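Local coordinates for protein ribosomal RNA small subunit methyltransferase E (Thermotoga maritima, PDB 1Z85) that probably methylates the N3 position of uridine 1498 in the 16S rRNA of the assembled small ribosomal subunit, using S-adenosylmethionine as methyl donor, at residues R144-F147 / P148-S151. Residues are numbered along the deposited sequence; the frame is centred on the assembly and turned at random.
Sequences RYLF and PKVS
With CG turned anti to the backbone N (chi1 176°) and the chain extended from there to NE, Arg144 runs alongside the loop until its guanidinium meets the ring of Pro148. CD of Pro148 lies over the centre of one guanidinium face, 3.6 Å from CZ of Arg144. On the way NE of Arg144 donates to O of Leu146 at 3.1 Å, a bent bond (136° at the hydrogen) whose acceptor lies off the guanidinium plane. NH1 and NH2 continue to the carbonyls of Val107 and Val111, so three backbone oxygens fix the group's rotation. Cutting the side chain to an alanine is likely to cost the carbonyls of Leu146, Val107 and Val111 a donor each and uncover CD of Pro148. Lys149 bends at chi2 (-55°), which swings NZ back along the loop to within 4.2 Å of CD1 of Leu146. A water links the same NZ to O of Phe147, 2.7 Å from each. The Phe147 ring turns from Pro148 to pack on Val135 and Ala139 of helix 128-142 and to meet Tyr18, its CB staying 3.8 Å from CD of Pro148. The whole is a helix-to-strand connection of the SPOUT methyltransferase domain: the chain leaves helix 128-142, passes Glu80, which accepts from the backbone N of Tyr145 and Leu146, and enters strand 149-152, an edge strand of the parallel sheet within this chain, beside strand 113-117.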
loop_
_atom_site.group_PDB
_atom_site.type_symbol
_atom_site.label_atom_id
_atom_site.label_comp_id
_atom_site.label_asym_id
_atom_site.label_seq_id
_atom_site.Cartn_x
_atom_site.Cartn_y
_atom_site.Cartn_z
ATOM N N ARG B 144 17.058 0.305 -8.463
ATOM C CA ARG B 144 16.557 0.337 -9.822
ATOM C C ARG B 144 17.490 1.189 -10.683
ATOM O O ARG B 144 17.525 2.406 -10.536
ATOM C CB ARG B 144 15.130 0.838 -9.794
ATOM C CG ARG B 144 14.573 1.003 -11.135
ATOM C CD ARG B 144 13.087 1.005 -11.145
ATOM N NE ARG B 144 12.715 1.279 -12.529
ATOM C CZ ARG B 144 11.523 1.674 -12.958
ATOM N NH1 ARG B 144 10.494 1.865 -12.120
ATOM N NH2 ARG B 144 11.378 1.872 -14.256
ATOM N N TYR B 145 18.239 0.535 -11.584
ATOM C CA TYR B 145 19.347 1.137 -12.304
ATOM C C TYR B 145 18.906 1.985 -13.486
ATOM O O TYR B 145 19.624 2.926 -13.890
ATOM C CB TYR B 145 20.342 0.055 -12.764
ATOM C CG TYR B 145 21.014 -0.592 -11.593
ATOM C CD1 TYR B 145 20.414 -1.648 -10.921
ATOM C CD2 TYR B 145 22.233 -0.132 -11.132
ATOM C CE1 TYR B 145 21.029 -2.251 -9.820
ATOM C CE2 TYR B 145 22.858 -0.721 -10.037
ATOM C CZ TYR B 145 22.247 -1.776 -9.386
ATOM O OH TYR B 145 22.838 -2.345 -8.294
ATOM N N LEU B 146 17.749 1.641 -14.048
ATOM C CA LEU B 146 17.169 2.403 -15.144
ATOM C C LEU B 146 15.952 3.110 -14.584
ATOM O O LEU B 146 14.971 2.483 -14.261
ATOM C CB LEU B 146 16.812 1.488 -16.333
ATOM C CG LEU B 146 16.099 2.185 -17.513
ATOM C CD1 LEU B 146 16.966 3.228 -18.234
ATOM C CD2 LEU B 146 15.588 1.194 -18.532
ATOM N N PHE B 147 16.038 4.427 -14.438
ATOM C CA PHE B 147 15.006 5.197 -13.727
ATOM C C PHE B 147 13.850 5.389 -14.711
ATOM O O PHE B 147 14.119 5.500 -15.908
ATOM C CB PHE B 147 15.569 6.591 -13.318
ATOM C CG PHE B 147 16.636 6.577 -12.214
ATOM C CD1 PHE B 147 17.089 5.407 -11.633
ATOM C CD2 PHE B 147 17.198 7.763 -11.790
ATOM C CE1 PHE B 147 18.083 5.420 -10.648
ATOM C CE2 PHE B 147 18.194 7.790 -10.787
ATOM C CZ PHE B 147 18.618 6.628 -10.220
ATOM N N PRO B 148 12.577 5.494 -14.226
ATOM C CA PRO B 148 11.525 5.973 -15.106
ATOM C C PRO B 148 11.795 7.405 -15.570
ATOM O O PRO B 148 12.390 8.201 -14.839
ATOM C CB PRO B 148 10.257 5.942 -14.230
ATOM C CG PRO B 148 10.754 5.997 -12.837
ATOM C CD PRO B 148 12.061 5.253 -12.873
ATOM N N LYS B 149 11.349 7.703 -16.787
ATOM C CA LYS B 149 11.377 9.034 -17.316
ATOM C C LYS B 149 10.179 9.779 -16.746
ATOM O O LYS B 149 9.219 9.146 -16.361
ATOM C CB LYS B 149 11.263 9.021 -18.850
ATOM C CG LYS B 149 12.131 8.032 -19.606
ATOM C CD LYS B 149 13.619 8.128 -19.307
ATOM C CE LYS B 149 14.434 7.201 -20.257
ATOM N NZ LYS B 149 15.849 6.934 -19.811
ATOM N N VAL B 150 10.266 11.117 -16.671
ATOM C CA VAL B 150 9.156 11.990 -16.253
ATOM C C VAL B 150 8.922 13.049 -17.334
ATOM O O VAL B 150 9.858 13.520 -17.938
ATOM C CB VAL B 150 9.394 12.665 -14.867
ATOM C CG1 VAL B 150 9.515 11.579 -13.738
ATOM C CG2 VAL B 150 10.601 13.567 -14.900
ATOM N N SER B 151 7.646 13.326 -17.623
ATOM C CA SER B 151 7.237 14.279 -18.625
ATOM C C SER B 151 5.965 14.986 -18.141
ATOM O O SER B 151 5.282 14.516 -17.186
ATOM C CB SER B 151 6.908 13.547 -19.921
ATOM O OG SER B 151 8.020 12.784 -20.369
HETATM O O HOH W 1 16.184 6.659 -17.104
#